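Local coordinates for protein DJ-1 homolog D (Arabidopsis thaliana, PDB 4OGG) that belongs to the DJ-1/PfpI family of the glutaminase I clan and carries two family domains in tandem in one alpha/beta chain, at residues C328-A333 / G343-P348; C9-E14 / S44-V49; P230-G235 / F259-N264; K134-A139 / A150-P155; S271-L276 / K298-S303. All coordinates share one frame; numbering follows the deposited sequence.

How the contacts relate
The five contacts follow one another along the chain; each loop closes before the next opens, and none nests within or crosses another. Contact 2 comes first, joining 9-14 to 44-49 around helix 15-27 and strand 30-35. Contact 4 then closes a short loop around helix 142-147. In the second DJ-1/PfpI half of the chain, contact 3 ties the loop at 230-235 to the exit of strand 259-260, contact 5 packs helix 291-302 against strand 275-278 of the central sheet, and contact 1 closes around helix 335-340. Contacts 1 and 4 share a plan in the two halves, their centres about 46 Å apart. The nearest atoms of contacts 3 and 5 come within about 4 Å.

Contact 1: C328-A333 / G343-P348; sequences CTAYPA and GTWLEP
Trp345 brings the six-membered side of its indole against the backbone of Thr329 and Ala330, with Thr329 CA over one face. CG stands anti to the backbone N (chi1 -179°), which starts the ring off in that direction. Trp345 CZ3 then lies 3.8 Å from Ala330 CB, while Trp345 CH2 meets Ala330 O obliquely at 3.2 Å. Thr329 OG1 also lies over a face of the indole, displaced toward the rim. The same OG1, anti to the backbone N of its residue (chi1 -170°), donates to Leu346 O at 2.8 Å, almost in line with the carbonyl (C=O...OG1 164°). Pro348 comes at a slant to this threonine and brings its CB to 3.2 Å from Thr329 OG1. At the other end, Leu346 sets its CD1 3.7 Å from Cys328 N. In the backbone, Cys328 and Trp345 form a parallel bridge: Cys328 N bonds to Thr344 O at 3.0 Å, and Leu346 N to Cys328 O at 3.0 Å. With helix 335-340 between the two short strands this is a small beta-alpha-beta unit, Val338 of that helix packing on Cys328, Ala330 and Trp345. Phe355 of strand 355-357 touches Thr329 and Leu346. The threonine hydroxyl thus prolongs the ladder of bonds one step beyond the bridge, giving Leu346 O a donor where the chains part, while the indole packs against the peptide groups of the departing loop.

Contact 2: C9-E14 / S44-V49; sequences CGDYME and SCPTAV
The parallel pairing of Glu14 with Ala48 brings strand 13-14 onto strand 44-51, in the small mixed sheet beside the central sheet of the first DJ-1/PfpI half of the chain. Ala48 N donates to Met13 O at 2.9 Å, and Glu14 CA makes a CA-H...O contact of 3.4 Å with Ala48 O. Further back, Tyr12 N reaches Pro46 O at 2.8 Å from above the carbonyl plane. Pro46 CG sits over one face of the Tyr12 ring, 4.1 Å from its centroid and 16° off the normal, a CH-pi contact in which the two side chains cross at about a right angle. Ala48 CB lies at the edge of that ring. A type II beta turn from Gly10 to Met13 presents the tyrosine, and Arg89 adds a cation-pi contact. Met13 CG takes the crowded position between backbone N and carbonyl carbon (chi1 58°); the extended chain beyond it carries Met13 CE to 4.0 Å from Cys45 CB. Met13 SD also accepts a weak hydrogen bond from Gly10 N. Asp11 OD1 approaches Pro46 CD to 3.5 Å and forms a salt bridge with Lys39, while Asp11 OD2 accepts from Gln249 N of the third subunit. Glu14 is the N-cap of helix 15-27: its OE2 accepts from Tyr16 N, and its OE1 is bonded to His50 N and His257 NE2.

Contact 3: P230-G235 / F259-N264; sequences PEKKAG and FALTTN
Ala234 and Thr262 bring their CA atoms to 4.3 Å where the two backbones pass, the touching parts running 121° apart. The contact joins two loop regions at the surface of the second DJ-1/PfpI half of the chain: 230-235 leads from strand 224-228, outermost in the central sheet within this chain, toward strand 237-244 of the side sheet, and 261-264 leaves strand 259-260, which pairs with that same strand 237-244. The side-chain amide of Asn264 turns to the backbone of the facing loop, where OD1 accepts from Ala234 N at 2.9 Å. Packing is tight here, since Lys233 CB also stands 2.9 Å from Asn264 OD1, the lysine chain crossing the asparagine at about a right angle. The amide nitrogen, Asn264 ND2, is weakly hydrogen-bonded to Asp267. Ala234 presses its CB to 3.1 Å from Thr262 O. Leu261 supplies the apolar part, its CD1 3.5 Å from Lys232 CB, while the extended chain of Lys232 leads away to a salt bridge with Asp204. A water lies between the two backbones, 2.7 Å from Lys232 O and 2.7 Å from Thr263 O. Gly235 turns the loop at a positive phi (99°); its N donates to Leu261 O at 3.1 Å in an almost straight N-H...O line (178°), from above the carbonyl plane.

Contact 4: K134-A139 / A150-P155; sequences KCTAYA and AKWVEP
The indole of Trp152 has Ala137 CB at its edge, in the ring plane and 3.8 Å from CZ3. Over one face, displaced toward the rim, lies Glu154 N. Glu154 OE1 accepts from Trp152 NE1 at 2.8 Å; the bond lies in the indole plane but approaches OE1 from above the carboxylate plane (51° out of it). A water donates to both Glu154 OE1 and Ala139 O, bridging the segments. Thr136 OG1, anti to the backbone N (chi1 -172°), donates to Val153 O at 2.8 Å, nearly straight on (C=O...OG1 176°). Parallel bridges pair Lys134 with Lys151 and Cys135 with Trp152: Cys135 N reaches Lys151 O at 3.3 Å and Val153 N reaches Cys135 O at 2.9 Å. Helix 142-147 completes this beta-alpha-beta unit, its Leu145 packing on Ala137, Ala150 and Trp152. Ala139 CB meets Pro155 CG at 4.2 Å, and Ala139 packs on Leu289 of the third subunit. The N-H bond to OE1 helps hold the indole's rotation, and through the water the same oxygen is linked to Ala139 O, so one carboxylate oxygen ties the tryptophan to the facing loop.

Contact 5: S271-L276 / K298-S303; sequences SSYDAL and KEFMNS
Glu299, whose carboxylate faces Ser271, accepts at its backbone O from Ser303 N at 2.8 Å, in the last turn of helix 291-302. Across the contact the polar approach is poor: Glu299 OE2 stands 3.5 Å from Ser271 N at an angle that makes no hydrogen bond. The join is therefore apolar and centres on Phe300. CG of this ring is anti to the carbonyl carbon (chi1 -81°), and CB points toward the strand. Leu276 CB lies over one face, 3.9 Å from the ring centroid and 18° off the normal, a CH-pi contact displaced toward the rim; its closest ring atom is Phe300 CD2 at 3.7 Å. Tyr273 meets the ring at its edge instead, its CB near the ring plane and 3.6 Å from Phe300 CZ. Between these two residues the backbone of Ala275 passes the ring, its C 3.5 Å from Phe300 CE2 and its N in the ring plane. The helix thus lies on strand 275-278 of the central sheet and belongs to the beta-alpha-beta crossover that returns to the adjacent parallel strand 307-309, whose Val307 also touches Phe300. Lys305 makes a cation-pi contact with Phe300 and a hydrogen bond to Tyr273 O, and Tyr273 OH bonds to Asp226. With no hydrogen bond between the two segments, helix and strand are joined here by one aromatic side chain fitted against aliphatic carbons and the Ala275 backbone.

Contact 1: C328-A333 / G343-P348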
# COMPACT_ATOMS: atom_id res chain seq x y z
N CYS C 328 3.42 -36.36 -8.39
CA CYS C 328 2.68 -35.14 -8.12
C CYS C 328 3.35 -33.90 -8.71
O CYS C 328 4.51 -33.93 -9.11
CB CYS C 328 2.51 -34.94 -6.61
SG CYS C 328 4.06 -34.56 -5.73
N THR C 329 2.59 -32.82 -8.76
CA THR C 329 3.10 -31.55 -9.26
C THR C 329 3.01 -30.57 -8.10
O THR C 329 2.60 -30.93 -7.00
CB THR C 329 2.26 -31.03 -10.44
OG1 THR C 329 2.93 -29.91 -11.04
CG2 THR C 329 0.88 -30.59 -9.97
N ALA C 330 3.41 -29.33 -8.35
CA ALA C 330 3.38 -28.28 -7.34
C ALA C 330 3.84 -27.00 -8.01
O ALA C 330 4.12 -26.99 -9.21
CB ALA C 330 4.32 -28.63 -6.18
N TYR C 331 3.91 -25.91 -7.25
CA TYR C 331 4.39 -24.67 -7.83
C TYR C 331 5.77 -25.01 -8.38
O TYR C 331 6.53 -25.73 -7.74
CB TYR C 331 4.50 -23.58 -6.76
CG TYR C 331 4.81 -22.22 -7.35
CD1 TYR C 331 3.88 -21.57 -8.17
CD2 TYR C 331 6.05 -21.62 -7.16
CE1 TYR C 331 4.18 -20.36 -8.79
CE2 TYR C 331 6.37 -20.41 -7.78
CZ TYR C 331 5.43 -19.79 -8.59
OH TYR C 331 5.74 -18.61 -9.22
N PRO C 332 6.11 -24.51 -9.58
CA PRO C 332 7.41 -24.80 -10.19
C PRO C 332 8.58 -24.87 -9.21
O PRO C 332 9.32 -25.85 -9.18
CB PRO C 332 7.55 -23.68 -11.21
CG PRO C 332 6.14 -23.55 -11.71
CD PRO C 332 5.33 -23.58 -10.43
N ALA C 333 8.74 -23.83 -8.39
CA ALA C 333 9.84 -23.79 -7.43
C ALA C 333 9.79 -24.96 -6.44
O ALA C 333 10.84 -25.47 -6.02
CB ALA C 333 9.81 -22.47 -6.67
N GLY C 343 9.68 -37.92 -4.37
CA GLY C 343 8.53 -38.04 -5.25
C GLY C 343 8.87 -37.86 -6.72
O GLY C 343 9.94 -37.36 -7.06
N THR C 344 7.95 -38.27 -7.59
CA THR C 344 8.14 -38.15 -9.03
C THR C 344 7.48 -36.85 -9.48
O THR C 344 6.29 -36.64 -9.26
CB THR C 344 7.49 -39.32 -9.78
OG1 THR C 344 8.11 -40.55 -9.37
CG2 THR C 344 7.64 -39.15 -11.28
N TRP C 345 8.27 -35.98 -10.11
CA TRP C 345 7.76 -34.70 -10.58
C TRP C 345 6.96 -34.75 -11.87
O TRP C 345 7.36 -35.37 -12.85
CB TRP C 345 8.93 -33.72 -10.75
CG TRP C 345 8.51 -32.35 -11.19
CD1 TRP C 345 8.67 -31.80 -12.43
CD2 TRP C 345 7.86 -31.35 -10.40
NE1 TRP C 345 8.17 -30.52 -12.46
CE2 TRP C 345 7.66 -30.22 -11.22
CE3 TRP C 345 7.42 -31.30 -9.06
CZ2 TRP C 345 7.04 -29.05 -10.76
CZ3 TRP C 345 6.80 -30.14 -8.60
CH2 TRP C 345 6.62 -29.03 -9.45
N LEU C 346 5.80 -34.08 -11.84
CA LEU C 346 4.93 -33.99 -13.00
C LEU C 346 4.91 -32.52 -13.40
O LEU C 346 4.52 -31.66 -12.60
CB LEU C 346 3.51 -34.45 -12.64
CG LEU C 346 3.39 -35.92 -12.21
CD1 LEU C 346 1.95 -36.22 -11.83
CD2 LEU C 346 3.84 -36.82 -13.35
N GLU C 347 5.36 -32.23 -14.62
CA GLU C 347 5.43 -30.87 -15.12
C GLU C 347 4.07 -30.17 -15.18
O GLU C 347 3.16 -30.63 -15.88
CB GLU C 347 6.07 -30.87 -16.51
CG GLU C 347 6.39 -29.50 -17.08
CD GLU C 347 7.28 -28.68 -16.15
OE1 GLU C 347 8.24 -29.25 -15.59
OE2 GLU C 347 7.02 -27.47 -16.00
N PRO C 348 3.93 -29.05 -14.45
CA PRO C 348 2.67 -28.30 -14.43
C PRO C 348 2.52 -27.39 -15.65
O PRO C 348 2.50 -26.16 -15.53
CB PRO C 348 2.78 -27.51 -13.13
CG PRO C 348 4.23 -27.18 -13.09
CD PRO C 348 4.90 -28.48 -13.50

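Contact 2: C9-E14 / S44-V49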
# COMPACT_ATOMS: atom_id res chain seq x y z
N CYS C 9 -18.15 -9.05 -16.28
CA CYS C 9 -17.05 -8.44 -15.53
C CYS C 9 -16.86 -6.95 -15.78
O CYS C 9 -17.39 -6.39 -16.74
CB CYS C 9 -15.74 -9.17 -15.85
SG CYS C 9 -15.79 -10.95 -15.57
N GLY C 10 -16.08 -6.33 -14.91
CA GLY C 10 -15.78 -4.91 -15.03
C GLY C 10 -14.58 -4.57 -14.16
O GLY C 10 -14.18 -5.37 -13.31
N ASP C 11 -14.01 -3.39 -14.36
CA ASP C 11 -12.86 -2.98 -13.56
C ASP C 11 -13.29 -2.75 -12.12
O ASP C 11 -14.30 -2.11 -11.85
CB ASP C 11 -12.22 -1.72 -14.14
CG ASP C 11 -11.58 -1.95 -15.49
OD1 ASP C 11 -11.55 -3.11 -15.95
OD2 ASP C 11 -11.09 -0.98 -16.09
N TYR C 12 -12.51 -3.31 -11.20
CA TYR C 12 -12.76 -3.22 -9.77
C TYR C 12 -13.97 -4.03 -9.30
O TYR C 12 -14.60 -3.70 -8.29
CB TYR C 12 -12.84 -1.75 -9.34
CG TYR C 12 -11.46 -1.12 -9.34
CD1 TYR C 12 -10.49 -1.55 -8.43
CD2 TYR C 12 -11.10 -0.15 -10.27
CE1 TYR C 12 -9.19 -1.02 -8.44
CE2 TYR C 12 -9.80 0.38 -10.30
CZ TYR C 12 -8.86 -0.06 -9.38
OH TYR C 12 -7.58 0.45 -9.40
N MET C 13 -14.28 -5.09 -10.03
CA MET C 13 -15.34 -5.98 -9.60
C MET C 13 -14.68 -6.66 -8.39
O MET C 13 -13.45 -6.68 -8.30
CB MET C 13 -15.65 -7.01 -10.69
CG MET C 13 -14.47 -7.85 -11.12
SD MET C 13 -14.84 -8.88 -12.56
CE MET C 13 -13.22 -9.11 -13.23
N GLU C 14 -15.46 -7.21 -7.46
CA GLU C 14 -14.86 -7.84 -6.28
C GLU C 14 -14.15 -9.13 -6.69
O GLU C 14 -14.75 -10.01 -7.32
CB GLU C 14 -15.95 -8.11 -5.24
CG GLU C 14 -15.49 -7.87 -3.79
CD GLU C 14 -14.57 -8.95 -3.26
OE1 GLU C 14 -13.86 -8.68 -2.27
OE2 GLU C 14 -14.56 -10.07 -3.80
N SER C 44 -7.10 -7.61 -19.39
CA SER C 44 -7.24 -7.78 -17.95
C SER C 44 -8.06 -6.68 -17.29
O SER C 44 -8.18 -5.57 -17.81
CB SER C 44 -5.86 -7.84 -17.29
OG SER C 44 -5.14 -6.64 -17.52
N CYS C 45 -8.63 -7.02 -16.14
CA CYS C 45 -9.43 -6.09 -15.35
C CYS C 45 -8.87 -6.06 -13.93
O CYS C 45 -8.61 -7.11 -13.35
CB CYS C 45 -10.88 -6.56 -15.22
SG CYS C 45 -11.91 -6.43 -16.66
N PRO C 46 -8.67 -4.86 -13.37
CA PRO C 46 -8.15 -4.86 -12.00
C PRO C 46 -9.33 -5.30 -11.14
O PRO C 46 -10.49 -5.15 -11.55
CB PRO C 46 -7.80 -3.39 -11.77
CG PRO C 46 -8.79 -2.66 -12.63
CD PRO C 46 -8.79 -3.49 -13.90
N THR C 47 -9.07 -5.86 -9.97
CA THR C 47 -10.16 -6.27 -9.09
C THR C 47 -10.00 -5.59 -7.74
O THR C 47 -8.93 -5.07 -7.42
CB THR C 47 -10.18 -7.80 -8.86
OG1 THR C 47 -8.99 -8.20 -8.17
CG2 THR C 47 -10.27 -8.54 -10.19
N ALA C 48 -11.07 -5.59 -6.96
CA ALA C 48 -11.05 -4.98 -5.63
C ALA C 48 -11.19 -6.05 -4.56
O ALA C 48 -11.91 -7.04 -4.74
CB ALA C 48 -12.18 -3.97 -5.50
N VAL C 49 -10.48 -5.86 -3.46
CA VAL C 49 -10.57 -6.76 -2.32
C VAL C 49 -11.41 -5.97 -1.32
O VAL C 49 -10.98 -4.93 -0.84
CB VAL C 49 -9.18 -7.04 -1.68
CG1 VAL C 49 -9.36 -7.78 -0.36
CG2 VAL C 49 -8.32 -7.86 -2.63

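Contact 3: P230-G235 / F259-N264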
# COMPACT_ATOMS: atom_id res chain seq x y z
N PRO C 230 -2.96 -23.92 13.54
CA PRO C 230 -2.38 -24.08 14.87
C PRO C 230 -2.42 -22.77 15.66
O PRO C 230 -2.34 -21.68 15.07
CB PRO C 230 -0.96 -24.54 14.58
CG PRO C 230 -1.13 -25.33 13.32
CD PRO C 230 -2.05 -24.45 12.51
N GLU C 231 -2.53 -22.88 16.98
CA GLU C 231 -2.56 -21.71 17.85
C GLU C 231 -3.78 -20.81 17.67
O GLU C 231 -3.93 -19.82 18.38
CB GLU C 231 -1.29 -20.88 17.68
CG GLU C 231 -0.02 -21.59 18.11
CD GLU C 231 1.22 -20.74 17.92
OE1 GLU C 231 1.29 -19.64 18.51
OE2 GLU C 231 2.13 -21.17 17.17
N LYS C 232 -4.64 -21.14 16.71
CA LYS C 232 -5.84 -20.34 16.49
C LYS C 232 -7.11 -21.17 16.62
O LYS C 232 -7.10 -22.38 16.40
CB LYS C 232 -5.78 -19.65 15.12
CG LYS C 232 -4.71 -18.57 15.05
CD LYS C 232 -4.79 -17.76 13.77
CE LYS C 232 -3.76 -16.65 13.77
NZ LYS C 232 -3.84 -15.80 12.55
N LYS C 233 -8.20 -20.51 16.99
CA LYS C 233 -9.47 -21.19 17.18
C LYS C 233 -10.54 -20.65 16.24
O LYS C 233 -10.32 -19.67 15.52
CB LYS C 233 -9.93 -21.02 18.63
CG LYS C 233 -8.81 -21.17 19.66
CD LYS C 233 -8.18 -22.55 19.63
CE LYS C 233 -7.01 -22.64 20.60
NZ LYS C 233 -7.42 -22.33 22.00
N ALA C 234 -11.71 -21.29 16.25
CA ALA C 234 -12.82 -20.86 15.41
C ALA C 234 -13.10 -19.39 15.68
O ALA C 234 -13.05 -18.94 16.82
CB ALA C 234 -14.06 -21.69 15.72
N GLY C 235 -13.37 -18.64 14.62
CA GLY C 235 -13.63 -17.22 14.78
C GLY C 235 -12.42 -16.37 14.48
O GLY C 235 -12.55 -15.26 13.95
N PHE C 259 -9.19 -14.46 6.21
CA PHE C 259 -10.02 -15.66 6.17
C PHE C 259 -10.31 -16.17 7.57
O PHE C 259 -9.40 -16.30 8.39
CB PHE C 259 -9.31 -16.74 5.35
CG PHE C 259 -10.09 -18.01 5.21
CD1 PHE C 259 -10.02 -19.00 6.18
CD2 PHE C 259 -10.90 -18.22 4.10
CE1 PHE C 259 -10.75 -20.17 6.06
CE2 PHE C 259 -11.64 -19.40 3.96
CZ PHE C 259 -11.56 -20.37 4.95
N ALA C 260 -11.58 -16.44 7.84
CA ALA C 260 -12.00 -16.90 9.16
C ALA C 260 -11.98 -18.42 9.33
O ALA C 260 -12.54 -19.15 8.51
CB ALA C 260 -13.40 -16.38 9.47
N LEU C 261 -11.32 -18.88 10.39
CA LEU C 261 -11.25 -20.31 10.68
C LEU C 261 -12.59 -20.74 11.25
O LEU C 261 -13.35 -19.92 11.76
CB LEU C 261 -10.13 -20.59 11.69
CG LEU C 261 -8.71 -20.21 11.24
CD1 LEU C 261 -7.72 -20.57 12.33
CD2 LEU C 261 -8.37 -20.93 9.94
N THR C 262 -12.89 -22.03 11.17
CA THR C 262 -14.16 -22.55 11.65
C THR C 262 -14.05 -23.58 12.77
O THR C 262 -14.99 -23.76 13.54
CB THR C 262 -14.95 -23.22 10.51
OG1 THR C 262 -14.25 -24.40 10.09
CG2 THR C 262 -15.08 -22.27 9.32
N THR C 263 -12.90 -24.25 12.86
CA THR C 263 -12.71 -25.27 13.87
C THR C 263 -11.41 -25.11 14.65
O THR C 263 -10.46 -24.49 14.18
CB THR C 263 -12.72 -26.67 13.23
OG1 THR C 263 -13.81 -26.76 12.30
CG2 THR C 263 -12.87 -27.75 14.29
N ASN C 264 -11.38 -25.67 15.86
CA ASN C 264 -10.18 -25.59 16.69
C ASN C 264 -9.23 -26.72 16.33
O ASN C 264 -9.62 -27.88 16.26
CB ASN C 264 -10.55 -25.68 18.18
CG ASN C 264 -11.54 -24.61 18.60
OD1 ASN C 264 -11.47 -23.47 18.15
ND2 ASN C 264 -12.45 -24.98 19.49
O HOH W 1 -7.95 -23.55 14.14

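Contact 4: K134-A139 / A150-P155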
# COMPACT_ATOMS: atom_id res chain seq x y z
N LYS C 134 -38.73 -10.75 -5.90
CA LYS C 134 -38.14 -10.86 -4.58
C LYS C 134 -36.63 -10.98 -4.78
O LYS C 134 -36.17 -11.76 -5.61
CB LYS C 134 -38.65 -12.10 -3.83
CG LYS C 134 -40.09 -11.98 -3.37
CD LYS C 134 -40.48 -13.13 -2.46
CE LYS C 134 -39.65 -13.13 -1.17
NZ LYS C 134 -40.09 -14.20 -0.23
N CYS C 135 -35.87 -10.21 -4.02
CA CYS C 135 -34.42 -10.26 -4.15
C CYS C 135 -33.73 -9.57 -2.99
O CYS C 135 -34.33 -8.74 -2.30
CB CYS C 135 -33.99 -9.60 -5.47
SG CYS C 135 -34.53 -7.87 -5.69
N THR C 136 -32.47 -9.94 -2.77
CA THR C 136 -31.66 -9.31 -1.74
C THR C 136 -30.44 -8.79 -2.49
O THR C 136 -30.34 -8.93 -3.71
CB THR C 136 -31.21 -10.32 -0.66
OG1 THR C 136 -30.59 -9.62 0.42
CG2 THR C 136 -30.21 -11.31 -1.22
N ALA C 137 -29.51 -8.19 -1.75
CA ALA C 137 -28.29 -7.64 -2.34
C ALA C 137 -27.50 -7.05 -1.20
O ALA C 137 -27.91 -7.16 -0.04
CB ALA C 137 -28.63 -6.55 -3.34
N TYR C 138 -26.36 -6.45 -1.50
CA TYR C 138 -25.61 -5.82 -0.42
C TYR C 138 -26.61 -4.81 0.14
O TYR C 138 -27.34 -4.17 -0.61
CB TYR C 138 -24.37 -5.11 -0.96
CG TYR C 138 -23.42 -4.72 0.14
CD1 TYR C 138 -22.72 -5.69 0.87
CD2 TYR C 138 -23.24 -3.38 0.50
CE1 TYR C 138 -21.88 -5.34 1.92
CE2 TYR C 138 -22.40 -3.02 1.55
CZ TYR C 138 -21.72 -4.01 2.25
OH TYR C 138 -20.89 -3.66 3.29
N ALA C 139 -26.66 -4.67 1.46
CA ALA C 139 -27.62 -3.78 2.10
C ALA C 139 -27.75 -2.38 1.50
O ALA C 139 -28.86 -1.85 1.40
CB ALA C 139 -27.32 -3.68 3.60
N ALA C 150 -38.71 -3.56 -6.67
CA ALA C 150 -38.39 -4.87 -6.13
C ALA C 150 -39.01 -5.15 -4.77
O ALA C 150 -39.30 -4.23 -4.00
CB ALA C 150 -36.87 -5.03 -6.04
N LYS C 151 -39.24 -6.43 -4.50
CA LYS C 151 -39.76 -6.85 -3.21
C LYS C 151 -38.46 -7.14 -2.47
O LYS C 151 -37.96 -8.26 -2.44
CB LYS C 151 -40.60 -8.12 -3.36
CG LYS C 151 -41.86 -7.89 -4.19
CD LYS C 151 -42.81 -9.06 -4.09
CE LYS C 151 -44.14 -8.74 -4.75
NZ LYS C 151 -45.18 -9.76 -4.43
N TRP C 152 -37.92 -6.07 -1.90
CA TRP C 152 -36.65 -6.10 -1.18
C TRP C 152 -36.63 -7.01 0.04
O TRP C 152 -37.59 -7.06 0.82
CB TRP C 152 -36.27 -4.68 -0.77
CG TRP C 152 -35.07 -4.58 0.11
CD1 TRP C 152 -35.04 -4.15 1.40
CD2 TRP C 152 -33.71 -4.90 -0.24
NE1 TRP C 152 -33.75 -4.18 1.89
CE2 TRP C 152 -32.92 -4.64 0.90
CE3 TRP C 152 -33.10 -5.39 -1.40
CZ2 TRP C 152 -31.53 -4.85 0.91
CZ3 TRP C 152 -31.72 -5.59 -1.39
CH2 TRP C 152 -30.95 -5.32 -0.24
N VAL C 153 -35.53 -7.74 0.18
CA VAL C 153 -35.32 -8.64 1.30
C VAL C 153 -34.01 -8.23 1.98
O VAL C 153 -32.93 -8.63 1.55
CB VAL C 153 -35.22 -10.11 0.83
CG1 VAL C 153 -34.94 -11.02 2.02
CG2 VAL C 153 -36.51 -10.52 0.14
N GLU C 154 -34.13 -7.42 3.02
CA GLU C 154 -32.96 -6.96 3.76
C GLU C 154 -32.14 -8.17 4.19
O GLU C 154 -32.68 -9.11 4.77
CB GLU C 154 -33.42 -6.18 5.00
CG GLU C 154 -32.32 -5.45 5.75
CD GLU C 154 -31.69 -4.33 4.94
OE1 GLU C 154 -32.44 -3.58 4.29
OE2 GLU C 154 -30.45 -4.20 4.96
N PRO C 155 -30.83 -8.18 3.89
CA PRO C 155 -30.01 -9.33 4.29
C PRO C 155 -29.73 -9.27 5.79
O PRO C 155 -28.94 -8.44 6.25
CB PRO C 155 -28.75 -9.15 3.45
CG PRO C 155 -28.60 -7.66 3.40
CD PRO C 155 -30.03 -7.18 3.16
O HOH W 2 -31.36 -1.59 2.65

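Contact 5: S271-L276 / K298-S303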
# COMPACT_ATOMS: atom_id res chain seq x y z
N SER C 271 -10.15 -38.57 11.86
CA SER C 271 -10.90 -39.73 11.41
C SER C 271 -12.34 -39.33 11.10
O SER C 271 -13.11 -40.12 10.55
CB SER C 271 -10.89 -40.82 12.48
OG SER C 271 -11.56 -40.39 13.65
N SER C 272 -12.70 -38.11 11.47
CA SER C 272 -14.05 -37.60 11.24
C SER C 272 -14.17 -36.95 9.87
O SER C 272 -15.26 -36.55 9.46
CB SER C 272 -14.40 -36.57 12.31
OG SER C 272 -14.18 -37.09 13.61
N TYR C 273 -13.05 -36.85 9.16
CA TYR C 273 -13.03 -36.23 7.84
C TYR C 273 -12.83 -37.23 6.72
O TYR C 273 -12.21 -38.28 6.90
CB TYR C 273 -11.93 -35.16 7.80
CG TYR C 273 -12.21 -34.00 8.72
CD1 TYR C 273 -13.10 -33.00 8.35
CD2 TYR C 273 -11.64 -33.94 9.99
CE1 TYR C 273 -13.42 -31.96 9.22
CE2 TYR C 273 -11.95 -32.91 10.87
CZ TYR C 273 -12.84 -31.93 10.48
OH TYR C 273 -13.17 -30.91 11.34
N ASP C 274 -13.37 -36.90 5.55
CA ASP C 274 -13.27 -37.77 4.39
C ASP C 274 -12.16 -37.33 3.45
O ASP C 274 -11.72 -38.10 2.59
CB ASP C 274 -14.60 -37.79 3.64
CG ASP C 274 -15.75 -38.22 4.53
OD1 ASP C 274 -15.74 -39.38 4.99
OD2 ASP C 274 -16.66 -37.39 4.76
N ALA C 275 -11.71 -36.09 3.60
CA ALA C 275 -10.64 -35.56 2.75
C ALA C 275 -9.90 -34.38 3.37
O ALA C 275 -10.40 -33.71 4.27
CB ALA C 275 -11.22 -35.15 1.39
N LEU C 276 -8.69 -34.14 2.87
CA LEU C 276 -7.85 -33.06 3.35
C LEU C 276 -7.46 -32.15 2.19
O LEU C 276 -7.13 -32.63 1.11
CB LEU C 276 -6.58 -33.63 3.99
CG LEU C 276 -5.60 -32.66 4.66
CD1 LEU C 276 -6.24 -32.06 5.91
CD2 LEU C 276 -4.32 -33.41 5.02
N LYS C 298 -0.00 -37.57 7.59
CA LYS C 298 0.38 -38.98 7.58
C LYS C 298 -0.84 -39.87 7.78
O LYS C 298 -0.96 -40.92 7.15
CB LYS C 298 1.41 -39.25 8.68
CG LYS C 298 2.72 -38.50 8.51
CD LYS C 298 3.65 -38.74 9.69
CE LYS C 298 4.95 -37.96 9.54
NZ LYS C 298 5.85 -38.17 10.71
N GLU C 299 -1.74 -39.43 8.64
CA GLU C 299 -2.96 -40.18 8.92
C GLU C 299 -3.83 -40.32 7.67
O GLU C 299 -4.23 -41.43 7.32
CB GLU C 299 -3.75 -39.49 10.03
CG GLU C 299 -4.94 -40.29 10.53
CD GLU C 299 -5.55 -39.69 11.78
OE1 GLU C 299 -4.82 -39.48 12.76
OE2 GLU C 299 -6.78 -39.44 11.77
N PHE C 300 -4.11 -39.21 7.01
CA PHE C 300 -4.92 -39.25 5.80
C PHE C 300 -4.25 -40.07 4.71
O PHE C 300 -4.90 -40.82 3.99
CB PHE C 300 -5.19 -37.84 5.26
CG PHE C 300 -6.30 -37.12 5.97
CD1 PHE C 300 -6.12 -36.58 7.24
CD2 PHE C 300 -7.54 -36.98 5.35
CE1 PHE C 300 -7.16 -35.91 7.89
CE2 PHE C 300 -8.59 -36.31 5.99
CZ PHE C 300 -8.39 -35.78 7.26
N MET C 301 -2.94 -39.91 4.58
CA MET C 301 -2.19 -40.65 3.57
C MET C 301 -2.22 -42.14 3.86
O MET C 301 -2.33 -42.96 2.94
CB MET C 301 -0.75 -40.14 3.50
CG MET C 301 -0.61 -38.71 2.98
SD MET C 301 -1.31 -38.49 1.32
CE MET C 301 -0.03 -39.23 0.31
N ASN C 302 -2.13 -42.51 5.14
CA ASN C 302 -2.16 -43.91 5.52
C ASN C 302 -3.56 -44.49 5.34
O ASN C 302 -3.71 -45.61 4.84
CB ASN C 302 -1.71 -44.09 6.98
CG ASN C 302 -0.24 -43.77 7.17
OD1 ASN C 302 0.60 -44.16 6.35
ND2 ASN C 302 0.08 -43.08 8.25
N SER C 303 -4.57 -43.74 5.74
CA SER C 303 -5.95 -44.18 5.60
C SER C 303 -6.36 -44.14 4.13
O SER C 303 -7.47 -44.54 3.77
CB SER C 303 -6.89 -43.28 6.41
OG SER C 303 -6.60 -43.36 7.80